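Local atomic coordinates of transferrin binding protein B (Actinobacillus suis, PDB entry 3PQU), a protein that probably binds host transferrin at the bacterial outer membrane, as the surface lipoprotein of the transferrin receptor used for iron acquisition. Residues Glu45-Arg50 / Gly148-Ile153; Leu164-Lys169 / Glu330-Arg335; Phe178-Lys183 / Asn199-Ser204; Glu223-Ala228 / Gln258-Arg263; Asn239-Gly244 / Glu267-Gly272. All blocks are in the same frame, centred on the assembly; numbering follows the deposited sequence. Where two conformers were deposited one is given.

Contact 1 of 5, residues Glu45-Arg50 / Gly148-Ile153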
# COMPACT_ATOMS: atom_id res chain seq x y z
N GLU A 45 7.69 8.46 6.71
CA GLU A 45 8.97 8.84 7.32
C GLU A 45 8.80 10.08 8.21
O GLU A 45 7.89 10.88 8.01
CB GLU A 45 10.04 9.13 6.25
CG GLU A 45 9.78 10.47 5.51
CD GLU A 45 10.80 10.78 4.40
OE1 GLU A 45 10.87 11.96 3.98
OE2 GLU A 45 11.51 9.86 3.92
N ALA A 46 9.70 10.24 9.19
CA ALA A 46 9.77 11.47 9.97
C ALA A 46 11.22 11.80 10.30
O ALA A 46 12.02 10.93 10.62
CB ALA A 46 8.97 11.38 11.26
N LYS A 47 11.54 13.08 10.22
CA LYS A 47 12.86 13.59 10.57
C LYS A 47 13.14 13.44 12.07
O LYS A 47 12.25 13.62 12.89
CB LYS A 47 12.94 15.06 10.16
CG LYS A 47 14.30 15.72 10.37
CD LYS A 47 14.36 17.00 9.55
CE LYS A 47 15.77 17.56 9.44
NZ LYS A 47 15.82 18.64 8.41
N ILE A 48 14.37 13.12 12.41
CA ILE A 48 14.79 13.02 13.82
C ILE A 48 14.92 14.44 14.40
O ILE A 48 15.68 15.24 13.86
CB ILE A 48 16.15 12.24 13.96
CG1 ILE A 48 16.00 10.78 13.48
CG2 ILE A 48 16.68 12.26 15.40
CD1 ILE A 48 17.35 9.97 13.39
N PRO A 49 14.15 14.77 15.46
CA PRO A 49 14.20 16.15 16.00
C PRO A 49 15.55 16.50 16.63
O PRO A 49 16.20 15.64 17.25
CB PRO A 49 13.09 16.15 17.07
CG PRO A 49 12.11 15.11 16.60
CD PRO A 49 13.00 14.01 16.01
N ARG A 50 15.95 17.77 16.45
CA ARG A 50 17.24 18.31 16.89
C ARG A 50 16.94 19.68 17.47
O ARG A 50 16.26 20.47 16.84
CB ARG A 50 18.17 18.49 15.67
CG ARG A 50 18.86 17.21 15.16
CD ARG A 50 19.00 17.20 13.64
NE ARG A 50 19.86 18.26 13.08
CZ ARG A 50 21.18 18.19 13.01
NH1 ARG A 50 21.84 17.14 13.48
NH2 ARG A 50 21.86 19.20 12.48
N GLY A 148 24.97 17.01 15.64
CA GLY A 148 24.80 15.62 16.02
C GLY A 148 24.03 14.80 14.98
O GLY A 148 24.09 15.09 13.79
N ILE A 149 23.34 13.75 15.43
CA ILE A 149 22.60 12.87 14.50
C ILE A 149 21.62 13.65 13.63
O ILE A 149 20.89 14.50 14.12
CB ILE A 149 21.89 11.71 15.24
CG1 ILE A 149 22.94 10.69 15.71
CG2 ILE A 149 20.81 11.00 14.36
CD1 ILE A 149 22.34 9.60 16.60
N ASP A 150 21.63 13.37 12.33
CA ASP A 150 20.68 13.96 11.40
C ASP A 150 20.16 12.86 10.51
O ASP A 150 20.95 12.20 9.84
CB ASP A 150 21.34 15.02 10.52
CG ASP A 150 20.32 15.79 9.69
OD1 ASP A 150 20.56 16.07 8.50
OD2 ASP A 150 19.26 16.12 10.25
N GLY A 151 18.84 12.66 10.49
CA GLY A 151 18.31 11.58 9.66
C GLY A 151 16.83 11.38 9.86
O GLY A 151 16.14 12.31 10.28
N TYR A 152 16.36 10.16 9.58
CA TYR A 152 14.93 9.87 9.51
C TYR A 152 14.59 8.51 10.10
O TYR A 152 15.40 7.58 10.07
CB TYR A 152 14.50 9.88 8.04
CG TYR A 152 14.79 11.17 7.33
CD1 TYR A 152 13.80 12.12 7.13
CD2 TYR A 152 16.08 11.44 6.87
CE1 TYR A 152 14.08 13.33 6.47
CE2 TYR A 152 16.37 12.64 6.22
CZ TYR A 152 15.37 13.57 6.03
OH TYR A 152 15.68 14.75 5.38
N ILE A 153 13.39 8.41 10.64
CA ILE A 153 12.81 7.11 11.00
C ILE A 153 11.77 6.83 9.92
O ILE A 153 11.05 7.74 9.52
CB ILE A 153 12.13 7.19 12.36
CG1 ILE A 153 13.12 7.70 13.44
CG2 ILE A 153 11.51 5.83 12.73
CD1 ILE A 153 14.42 6.88 13.60
O HOH W 1 17.35 14.83 11.64

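Contact 2 of 5, residues Leu164-Lys169 / Glu330-Arg335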
# COMPACT_ATOMS: atom_id res chain seq x y z
N LEU A 164 -4.49 -12.84 1.15
CA LEU A 164 -4.14 -12.98 2.56
C LEU A 164 -4.19 -14.45 2.97
O LEU A 164 -4.99 -15.21 2.44
CB LEU A 164 -5.05 -12.13 3.47
CG LEU A 164 -5.11 -10.60 3.26
CD1 LEU A 164 -6.12 -9.92 4.21
CD2 LEU A 164 -3.73 -9.98 3.44
N PRO A 165 -3.32 -14.86 3.90
CA PRO A 165 -3.37 -16.25 4.37
C PRO A 165 -4.68 -16.54 5.10
O PRO A 165 -5.31 -15.62 5.62
CB PRO A 165 -2.19 -16.34 5.34
CG PRO A 165 -1.27 -15.19 4.96
CD PRO A 165 -2.21 -14.11 4.52
N LYS A 166 -5.08 -17.80 5.10
CA LYS A 166 -6.22 -18.27 5.88
C LYS A 166 -5.71 -18.75 7.23
O LYS A 166 -4.58 -19.23 7.33
CB LYS A 166 -6.90 -19.43 5.15
CG LYS A 166 -7.34 -19.12 3.73
CD LYS A 166 -8.63 -18.33 3.73
CE LYS A 166 -9.76 -19.14 4.33
NZ LYS A 166 -11.00 -18.33 4.48
N GLY A 167 -6.53 -18.65 8.27
CA GLY A 167 -6.15 -19.14 9.58
C GLY A 167 -6.37 -18.18 10.73
O GLY A 167 -6.59 -16.98 10.52
N ASN A 168 -6.31 -18.71 11.95
CA ASN A 168 -6.56 -17.94 13.17
C ASN A 168 -5.29 -17.41 13.82
O ASN A 168 -5.35 -16.59 14.73
CB ASN A 168 -7.32 -18.78 14.20
CG ASN A 168 -8.77 -19.02 13.81
OD1 ASN A 168 -9.26 -20.15 13.86
ND2 ASN A 168 -9.46 -17.96 13.42
N LYS A 169 -4.13 -17.91 13.38
CA LYS A 169 -2.90 -17.43 13.98
C LYS A 169 -1.70 -17.60 13.06
O LYS A 169 -1.19 -18.70 12.89
CB LYS A 169 -2.64 -18.12 15.32
CG LYS A 169 -1.40 -17.62 16.05
CD LYS A 169 -1.21 -18.36 17.37
CE LYS A 169 -0.07 -17.77 18.19
NZ LYS A 169 -0.01 -18.33 19.56
N GLU A 330 3.55 -21.40 0.40
CA GLU A 330 3.24 -22.65 1.11
C GLU A 330 2.15 -22.48 2.17
O GLU A 330 2.00 -23.30 3.08
CB GLU A 330 4.51 -23.29 1.68
CG GLU A 330 5.70 -23.29 0.72
CD GLU A 330 5.39 -23.91 -0.65
OE1 GLU A 330 6.35 -24.14 -1.42
OE2 GLU A 330 4.21 -24.16 -0.96
N THR A 331 1.40 -21.40 2.02
CA THR A 331 0.21 -21.14 2.83
C THR A 331 -0.95 -20.97 1.86
O THR A 331 -0.81 -20.38 0.79
CB THR A 331 0.36 -19.86 3.67
OG1 THR A 331 -0.83 -19.64 4.44
CG2 THR A 331 0.61 -18.65 2.77
N THR A 332 -2.10 -21.51 2.24
CA THR A 332 -3.32 -21.29 1.48
C THR A 332 -3.76 -19.84 1.67
O THR A 332 -3.87 -19.36 2.79
CB THR A 332 -4.42 -22.25 1.96
OG1 THR A 332 -3.98 -23.59 1.76
CG2 THR A 332 -5.72 -22.01 1.20
N THR A 333 -3.98 -19.14 0.56
CA THR A 333 -4.41 -17.75 0.64
C THR A 333 -5.76 -17.56 -0.02
O THR A 333 -6.21 -18.39 -0.81
CB THR A 333 -3.39 -16.81 -0.01
OG1 THR A 333 -3.22 -17.17 -1.38
CG2 THR A 333 -2.05 -16.92 0.71
N GLU A 334 -6.41 -16.47 0.32
CA GLU A 334 -7.66 -16.10 -0.32
C GLU A 334 -7.51 -14.68 -0.87
O GLU A 334 -7.09 -13.76 -0.16
CB GLU A 334 -8.81 -16.19 0.68
CG GLU A 334 -10.13 -15.69 0.13
CD GLU A 334 -11.30 -16.07 1.01
OE1 GLU A 334 -11.28 -17.17 1.61
OE2 GLU A 334 -12.25 -15.27 1.10
N ARG A 335 -7.84 -14.52 -2.14
CA ARG A 335 -7.64 -13.23 -2.81
C ARG A 335 -8.63 -12.19 -2.30
O ARG A 335 -9.81 -12.48 -2.15
CB ARG A 335 -7.78 -13.40 -4.32
CG ARG A 335 -7.31 -12.20 -5.08
CD ARG A 335 -6.99 -12.54 -6.53
NE ARG A 335 -6.35 -11.40 -7.18
CZ ARG A 335 -5.03 -11.23 -7.27
NH1 ARG A 335 -4.20 -12.14 -6.78
NH2 ARG A 335 -4.55 -10.15 -7.87

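Contact 3 of 5, residues Phe178-Lys183 / Asn199-Ser204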
# COMPACT_ATOMS: atom_id res chain seq x y z
N PHE A 178 12.30 3.94 16.48
CA PHE A 178 11.59 5.11 16.98
C PHE A 178 12.46 6.35 17.10
O PHE A 178 13.68 6.26 17.17
CB PHE A 178 11.00 4.79 18.37
CG PHE A 178 12.06 4.46 19.42
CD1 PHE A 178 12.66 5.48 20.16
CD2 PHE A 178 12.46 3.15 19.64
CE1 PHE A 178 13.66 5.22 21.11
CE2 PHE A 178 13.44 2.86 20.63
CZ PHE A 178 14.05 3.91 21.36
N THR A 179 11.81 7.51 17.15
CA THR A 179 12.42 8.74 17.62
C THR A 179 11.43 9.41 18.57
O THR A 179 10.22 9.35 18.34
CB THR A 179 12.77 9.73 16.47
OG1 THR A 179 13.35 10.91 17.04
CG2 THR A 179 11.52 10.16 15.68
N SER A 180 11.95 10.00 19.64
CA SER A 180 11.17 10.84 20.54
C SER A 180 11.13 12.25 19.98
O SER A 180 11.67 12.52 18.91
CB SER A 180 11.80 10.89 21.94
OG SER A 180 13.04 11.60 21.95
N ASP A 181 10.48 13.16 20.71
CA ASP A 181 10.68 14.58 20.48
C ASP A 181 11.80 15.06 21.40
O ASP A 181 12.42 14.26 22.10
CB ASP A 181 9.39 15.39 20.73
CG ASP A 181 8.90 15.31 22.18
OD1 ASP A 181 8.05 16.15 22.57
OD2 ASP A 181 9.37 14.41 22.91
N VAL A 182 12.05 16.36 21.42
CA VAL A 182 13.14 16.89 22.23
C VAL A 182 12.62 17.85 23.29
O VAL A 182 11.78 18.69 23.01
CB VAL A 182 14.18 17.60 21.33
CG1 VAL A 182 15.02 18.60 22.13
CG2 VAL A 182 15.08 16.56 20.62
N LYS A 183 13.10 17.69 24.53
CA LYS A 183 12.84 18.65 25.62
C LYS A 183 14.05 18.68 26.54
O LYS A 183 14.49 17.63 27.01
CB LYS A 183 11.64 18.19 26.49
CG LYS A 183 10.29 18.39 25.88
CD LYS A 183 9.22 17.75 26.73
CE LYS A 183 7.86 17.80 26.04
NZ LYS A 183 6.75 17.37 26.97
N ASN A 199 19.31 17.49 23.40
CA ASN A 199 19.79 18.24 22.23
C ASN A 199 19.39 17.53 20.94
O ASN A 199 19.22 18.15 19.89
CB ASN A 199 21.31 18.40 22.28
CG ASN A 199 21.76 19.49 23.26
OD1 ASN A 199 20.94 20.20 23.85
ND2 ASN A 199 23.07 19.63 23.41
N VAL A 200 19.26 16.21 21.04
CA VAL A 200 18.90 15.35 19.92
C VAL A 200 17.92 14.34 20.48
O VAL A 200 18.01 13.99 21.66
CB VAL A 200 20.16 14.65 19.32
CG1 VAL A 200 19.79 13.64 18.22
CG2 VAL A 200 21.14 15.71 18.78
N ALA A 201 16.95 13.91 19.67
CA ALA A 201 15.90 13.04 20.15
C ALA A 201 16.50 11.73 20.65
O ALA A 201 17.54 11.29 20.14
CB ALA A 201 14.88 12.77 19.02
N ALA A 202 15.86 11.11 21.63
CA ALA A 202 16.21 9.73 21.97
C ALA A 202 15.61 8.86 20.86
O ALA A 202 14.43 8.99 20.54
CB ALA A 202 15.63 9.36 23.32
N THR A 203 16.42 7.97 20.29
CA THR A 203 15.99 7.15 19.15
C THR A 203 16.45 5.70 19.36
O THR A 203 17.29 5.41 20.24
CB THR A 203 16.66 7.62 17.83
OG1 THR A 203 18.07 7.40 17.93
CG2 THR A 203 16.39 9.11 17.53
N SER A 204 15.98 4.80 18.50
CA SER A 204 16.48 3.42 18.52
C SER A 204 17.94 3.38 18.07
O SER A 204 18.58 2.34 18.19
CB SER A 204 15.64 2.48 17.65
OG SER A 204 15.36 3.11 16.41

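Contact 4 of 5, residues Glu223-Ala228 / Gln258-Arg263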
# COMPACT_ATOMS: atom_id res chain seq x y z
N GLU A 223 23.32 -16.01 28.46
CA GLU A 223 22.74 -16.30 27.14
C GLU A 223 22.17 -15.03 26.51
O GLU A 223 21.50 -14.24 27.18
CB GLU A 223 21.62 -17.35 27.24
CG GLU A 223 22.01 -18.68 27.88
CD GLU A 223 20.80 -19.61 28.05
OE1 GLU A 223 19.77 -19.36 27.38
OE2 GLU A 223 20.87 -20.59 28.84
N VAL A 224 22.41 -14.84 25.21
CA VAL A 224 21.79 -13.76 24.47
C VAL A 224 20.37 -14.15 24.11
O VAL A 224 20.14 -15.15 23.42
CB VAL A 224 22.58 -13.44 23.19
CG1 VAL A 224 21.82 -12.42 22.33
CG2 VAL A 224 23.97 -12.92 23.54
N LYS A 225 19.40 -13.37 24.59
CA LYS A 225 17.99 -13.67 24.34
C LYS A 225 17.43 -12.91 23.15
O LYS A 225 16.45 -13.35 22.54
CB LYS A 225 17.13 -13.36 25.57
CG LYS A 225 17.66 -13.94 26.89
CD LYS A 225 17.27 -15.39 27.08
CE LYS A 225 17.87 -15.97 28.37
NZ LYS A 225 17.28 -15.39 29.61
N GLY A 226 18.01 -11.76 22.83
CA GLY A 226 17.46 -10.92 21.77
C GLY A 226 18.41 -9.85 21.26
O GLY A 226 19.39 -9.49 21.92
N VAL A 227 18.10 -9.34 20.07
CA VAL A 227 18.88 -8.27 19.45
C VAL A 227 18.09 -6.94 19.37
O VAL A 227 16.91 -6.92 18.98
CB VAL A 227 19.34 -8.67 18.02
CG1 VAL A 227 20.06 -7.50 17.34
CG2 VAL A 227 20.28 -9.89 18.07
N ALA A 228 18.74 -5.85 19.76
CA ALA A 228 18.18 -4.50 19.62
C ALA A 228 16.69 -4.42 19.96
O ALA A 228 16.29 -4.78 21.06
CB ALA A 228 18.42 -3.95 18.20
N GLN A 258 21.45 -10.16 30.21
CA GLN A 258 20.66 -9.31 29.34
C GLN A 258 19.29 -9.00 29.94
O GLN A 258 18.61 -9.89 30.43
CB GLN A 258 20.48 -9.95 27.95
CG GLN A 258 19.76 -9.00 26.98
CD GLN A 258 19.68 -9.52 25.55
OE1 GLN A 258 19.36 -10.68 25.33
NE2 GLN A 258 19.93 -8.64 24.57
N GLU A 259 18.88 -7.74 29.91
CA GLU A 259 17.54 -7.37 30.35
C GLU A 259 16.62 -7.20 29.14
O GLU A 259 16.80 -6.29 28.33
CB GLU A 259 17.58 -6.11 31.22
CG GLU A 259 18.41 -6.27 32.48
CD GLU A 259 18.27 -5.11 33.45
OE1 GLU A 259 17.12 -4.70 33.73
OE2 GLU A 259 19.31 -4.62 33.95
N VAL A 260 15.63 -8.07 29.03
CA VAL A 260 14.66 -7.98 27.95
C VAL A 260 13.35 -7.40 28.50
O VAL A 260 12.75 -8.00 29.39
CB VAL A 260 14.40 -9.36 27.34
CG1 VAL A 260 13.30 -9.27 26.27
CG2 VAL A 260 15.69 -9.93 26.76
N THR A 261 12.92 -6.24 28.01
CA THR A 261 11.68 -5.67 28.52
C THR A 261 10.67 -5.40 27.42
O THR A 261 11.02 -4.92 26.35
CB THR A 261 11.91 -4.39 29.35
OG1 THR A 261 12.68 -3.45 28.60
CG2 THR A 261 12.64 -4.72 30.64
N LYS A 262 9.41 -5.74 27.69
CA LYS A 262 8.35 -5.41 26.75
C LYS A 262 7.96 -3.95 26.94
O LYS A 262 7.57 -3.54 28.03
CB LYS A 262 7.13 -6.32 26.95
CG LYS A 262 6.05 -6.07 25.90
CD LYS A 262 4.74 -6.80 26.22
CE LYS A 262 4.96 -8.29 26.33
NZ LYS A 262 3.67 -9.05 26.45
N ARG A 263 8.08 -3.17 25.87
CA ARG A 263 7.73 -1.75 25.89
C ARG A 263 6.27 -1.50 25.46
O ARG A 263 5.64 -0.56 25.93
CB ARG A 263 8.63 -0.98 24.92
CG ARG A 263 10.07 -0.87 25.35
CD ARG A 263 10.21 0.13 26.47
NE ARG A 263 11.45 0.89 26.37
CZ ARG A 263 11.98 1.58 27.36
NH1 ARG A 263 11.39 1.60 28.55
NH2 ARG A 263 13.12 2.23 27.18
O HOH W 2 21.55 -12.86 29.58

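Contact 5 of 5, residues Asn239-Gly244 / Glu267-Gly272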
# COMPACT_ATOMS: atom_id res chain seq x y z
N ASN A 239 -10.47 -13.74 11.56
CA ASN A 239 -11.26 -12.77 12.32
C ASN A 239 -10.85 -11.31 12.06
O ASN A 239 -11.34 -10.38 12.70
CB ASN A 239 -11.23 -13.10 13.82
CG ASN A 239 -12.09 -14.31 14.17
OD1 ASN A 239 -13.19 -14.48 13.65
ND2 ASN A 239 -11.59 -15.17 15.05
N LYS A 240 -9.95 -11.11 11.10
CA LYS A 240 -9.55 -9.76 10.71
C LYS A 240 -8.97 -8.95 11.87
O LYS A 240 -9.27 -7.75 12.01
CB LYS A 240 -10.75 -9.00 10.15
CG LYS A 240 -11.36 -9.61 8.89
CD LYS A 240 -10.33 -9.69 7.78
CE LYS A 240 -10.95 -10.12 6.45
NZ LYS A 240 -9.91 -10.30 5.40
N LYS A 241 -8.15 -9.59 12.70
CA LYS A 241 -7.57 -8.90 13.86
C LYS A 241 -6.12 -9.34 14.02
O LYS A 241 -5.72 -10.35 13.47
CB LYS A 241 -8.31 -9.27 15.16
CG LYS A 241 -9.72 -8.75 15.29
CD LYS A 241 -10.32 -9.16 16.64
CE LYS A 241 -11.64 -8.46 16.90
NZ LYS A 241 -11.50 -6.97 16.98
N LEU A 242 -5.36 -8.60 14.82
CA LEU A 242 -4.01 -9.01 15.16
C LEU A 242 -3.59 -8.41 16.48
O LEU A 242 -4.10 -7.36 16.90
CB LEU A 242 -3.03 -8.56 14.06
CG LEU A 242 -2.78 -7.06 13.89
CD1 LEU A 242 -1.77 -6.52 14.89
CD2 LEU A 242 -2.30 -6.77 12.46
N THR A 243 -2.61 -9.04 17.11
CA THR A 243 -2.00 -8.49 18.31
C THR A 243 -0.49 -8.56 18.13
O THR A 243 0.01 -9.18 17.19
CB THR A 243 -2.38 -9.29 19.57
OG1 THR A 243 -1.89 -10.63 19.45
CG2 THR A 243 -3.91 -9.31 19.79
N GLY A 244 0.24 -7.94 19.04
CA GLY A 244 1.68 -8.03 18.98
C GLY A 244 2.37 -7.43 20.19
O GLY A 244 1.72 -6.87 21.08
N GLU A 267 -2.68 -3.86 19.33
CA GLU A 267 -3.89 -4.51 18.84
C GLU A 267 -4.37 -3.75 17.62
O GLU A 267 -4.22 -2.52 17.55
CB GLU A 267 -4.98 -4.61 19.94
CG GLU A 267 -5.47 -3.27 20.47
CD GLU A 267 -6.58 -3.42 21.50
OE1 GLU A 267 -6.70 -4.51 22.09
OE2 GLU A 267 -7.34 -2.44 21.71
N ALA A 268 -4.92 -4.47 16.65
CA ALA A 268 -5.38 -3.81 15.43
C ALA A 268 -6.42 -4.64 14.69
O ALA A 268 -6.49 -5.85 14.87
CB ALA A 268 -4.17 -3.46 14.51
N ASP A 269 -7.23 -3.96 13.89
CA ASP A 269 -8.23 -4.62 13.05
C ASP A 269 -7.85 -4.44 11.59
O ASP A 269 -7.36 -3.38 11.18
CB ASP A 269 -9.62 -4.02 13.28
CG ASP A 269 -10.13 -4.22 14.70
OD1 ASP A 269 -10.04 -5.35 15.21
OD2 ASP A 269 -10.62 -3.24 15.30
N ILE A 270 -8.12 -5.47 10.80
CA ILE A 270 -7.70 -5.53 9.40
C ILE A 270 -8.82 -5.11 8.45
O ILE A 270 -9.91 -5.68 8.48
CB ILE A 270 -7.24 -6.96 9.02
CG1 ILE A 270 -5.98 -7.35 9.79
CG2 ILE A 270 -6.99 -7.07 7.52
CD1 ILE A 270 -5.66 -8.85 9.73
N THR A 271 -8.53 -4.13 7.60
CA THR A 271 -9.45 -3.74 6.53
C THR A 271 -8.66 -3.72 5.23
O THR A 271 -7.58 -3.13 5.17
CB THR A 271 -10.03 -2.32 6.74
OG1 THR A 271 -10.69 -2.25 8.01
CG2 THR A 271 -11.03 -1.98 5.65
N GLY A 272 -9.18 -4.34 4.18
CA GLY A 272 -8.43 -4.47 2.95
C GLY A 272 -7.11 -5.16 3.28
O GLY A 272 -7.10 -6.16 4.01
O HOH W 3 -9.12 -7.85 4.26

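Contact 1 of 5, residues Glu45-Arg50 / Gly148-Ile153
Ala46 and Ile153 form an antiparallel hydrogen-bonded pair between the strands at 45-47 and 150-153, whose segment axes come within 4.6 Å at 151°. Ala46 N donates to Ile153 O at 2.9 Å and Ile153 N returns a bond to Ala46 O. Lys47 and Tyr152 follow as a non-hydrogen-bonded pair, and Ile48 N then reaches Gly151 O at 2.9 Å just past the end of the first strand. These strands lie next to each other inside the five-stranded antiparallel sheet of the N-lobe handle. The side chains of Ala46 and Ile153 turn to the face packed on Phe319 of the neighbouring barrel, where their apolar character fits; Lys47 and Tyr152 take the other face, and the tyrosine ring stacks with His90. Ile48 enters the barrel side too, its CD1 lying 3.7 Å from Ile149 CG2, while CG1 and CD1 lie against the Gly151 peptide (CD1 to Gly151 C 3.8 Å). Beyond the strand Arg50 takes over. Its chain bends at chi2 and chi3 (63°), and NH1 donates to Ile149 O at 2.9 Å from above that carbonyl's plane, with a weak second bond to Gly148 O; both oxygens sit at the guanidinium edge. Asp150 lies over one guanidinium face, OD2 3.6 Å from Arg50 NE, a salt bridge of charge alone because no N-H points at the oxygen. Its OD1 is held by Lys97. Just past the end of strand 45-47, water 1 joins the Ile48 carbonyl, Asp150 OD2 (2.7 Å) and the Gly151 N-H.

Contact 2 of 5, residues Leu164-Lys169 / Glu330-Arg335
Lys166 and Glu334 close a short antiparallel pairing in which strand 163-165, arriving from the N-lobe handle, pairs with strand 333-343 of the curled, branched sheet that includes the C-lobe handle. Leu164 and Glu334 are its hydrogen-bonded pair: Glu334 N donates to Leu164 O at 2.8 Å, and Leu164 N to Glu334 O at 3.1 Å. Pro165 stands opposite Thr333 in the non-hydrogen-bonded place, which suits a residue with no N-H to offer. One step on, Lys166 N donates to Thr332 O at 3.0 Å, in the plane of that carbonyl.

The lysine side chain continues from there. CB lies beside Thr332 O, and CG, anti to the carbonyl carbon (chi1 -56°), comes 3.6 Å from the same oxygen and near the methyl CG2 of Thr332. A bend at chi2 (-79°) brings CD beside Glu334, 3.7 Å from its CB, and after a further bend at chi3, CE stays about as far from Glu334 OE1 as CD. Lys166 NZ ends the chain in a salt bridge with Glu334 OE1 at 3.1 Å, met from above the carboxylate plane. A flexible, long side chain is suited to this path, since it gives carbon to a neighbour's carbon and charge to its charge. Glu334 arrives extended, with CG anti to its backbone N; its other oxygen, OE2, accepts from Thr428 N, so the carboxylate is gripped from two sources. Thr333 spends OG1 on Glu163, while its CB rests 3.3 Å from Leu164 O.

Contact 3 of 5, residues Phe178-Lys183 / Asn199-Ser204
Backbone hydrogen bonds tie Phe178 and Ser180 to a chain running almost antiparallel to them, the end-to-end directions being 169° apart. Ser204 N donates to Phe178 O at 3.0 Å, and Ser180 N to Ala202 O at 2.8 Å, arriving nearly along the C=O axis. Thr179 and Thr203 face each other between these bonds as a single bridge.

Two serine hydroxyls accept backbone N-H groups from across the contact. Ser180 OG takes the N-H of Ala202 at 2.9 Å and donates its own hydrogen bond to Asp181 O, 2.7 Å away, so one small side chain links two backbones. Phe178 N likewise donates to Ser204 OG, a hydroxyl also bonded to Asp177. Segment 199-204 has no regular secondary structure; it belongs to the long loop after strand 170-183 and folds back along that strand, a part of the N-lobe beta-barrel sheet, beside the handle residue Pro49.

Ring contacts are found at the Phe178 end. Chi1 (62°) puts CG between backbone N and carbonyl carbon. The ring lies against Thr203 and Ser204: Ser204 N is 3.4 Å above the ring plane over its centre, and Ser204 CB makes an off-centre CH-pi contact 4.1 Å from the centroid. Phe289 and His229 meet the same ring edge-to-face.

At the other end, Val182 CG2 makes an apolar contact with Ala201 CB at 4.1 Å and also lies against the 200-201 peptide. That methyl is pressed close to Thr179 OG1 (3.1 Å), whose hydroxyl donates to Ser180 O; Thr203 CG2 touches Thr179 as well.

Contact 4 of 5, residues Glu223-Ala228 / Gln258-Arg263
Gln258 comes at Lys225 and Gly226 with its side chain alone, for the backbones stay apart, 6.7 Å between the CA atoms of Val224 and Gln258 and more between those of Gly226 and Val260. An extended chain, CG anti to the backbone N (chi1 -174°), carries the amide across that distance. There OE1 accepts two backbone protons: Lys225 N at 2.8 Å, nearly in line with the C=O, and Gly226 N at 3.0 Å, tilted from the carbonyl plane. NE2 answers in the other direction, giving Gly226 O a nearly straight bond of 2.8 Å (169°) that lies in the amide plane. Three bonds to two consecutive residues fix the rotation of the amide, and glutamine suits the place because it offers acceptor and donor side by side.

Around this grip the packing is light. Lys225 CB lies 3.5 Å from Gln258 OE1 and near Val260 CG2, and the side chains of Lys225 and Gln258 slide past each other in opposite directions. Water 2 bridges the backbones, donating to Glu223 O and accepting from Gln258 N.

NE2 also donates to Gly250 O, and Gly226 O accepts from Asn210, so the amide links the loop leading into strand 229-236 to the loop between strands 241-249 and 260-271. Val260 and Gln258 both rest on Asn249 at the end of strand 241-249, placing the contact at an end of the N-lobe barrel sheet.

Contact 5 of 5, residues Asn239-Gly244 / Glu267-Gly272
Main-chain hydrogen bonds pair Leu242 with Ala268 in both directions, each 3.0 Å between N and O, and Ile270 N reaches Lys240 O at 2.8 Å from above the carbonyl plane. The strands 241-244 and 267-271 run antiparallel at 152°, as two arms of a beta hairpin in the N-lobe barrel sheet. Lys241 with Asp269 and Thr243 with Glu267 fill the non-hydrogen-bonded places on either side. Lys240 and Lys241 both face Asp236 on the neighbouring strand, a G1 beta bulge, with Lys240 in the left-handed region (phi 58°). A water bridge lies at the Gly272 end, where the Lys240 ammonium donates to water 3 and the water to Gly272 O.

Apolar contact lies on the face of Leu242 and Ala268. Leu242 CG, held between backbone N and carbonyl carbon (chi1 68°), comes 3.9 Å from Ala268 CB, and the methyl of alanine lets the leucine branch pack directly on it; Phe275 packs on both. The Ile270 side chain lies against the 240-241 peptide and packs on Val235.

Charge occupies the other, exposed face. Lys241 and Asp269 lie side by side, pointing the same way, and NZ meets OD1 on its syn side at 2.8 Å, while the lysine CG stays 3.4 Å from the same oxygen.

The two faces thus suit different surroundings: aliphatic groups pack inward on neighbouring strands, whereas the ion pair, on exposed residues, is probably weakened by solvent and adds to a pairing already fixed by its backbone bonds.

In the fold
Contacts 1 and 3 form one unit, their centres 8 Å apart: Pro49 of the N-lobe handle touches Thr179 and Val182, and its O lies 3.1 Å from Ala201 N, probably a hydrogen bond, so handle and barrel meet there. Contacts 3, 4 and 5 all reach the N-lobe barrel sheet. Contacts 4 and 5 share strand 260-271 yet stand about 26 Å apart between centres, near its two ends. Contact 5 touches contact 2 (centres about 14 Å apart), with Leu164 CD1 3.9 Å from Gly272 O. Contact 2 closes a chain loop enclosing contacts 3, 4 and 5, and brings the C-lobe handle alongside. A glycerol, probably from the crystallisation liquor, lies about 5 Å from the Glu45 side chain in contact 1.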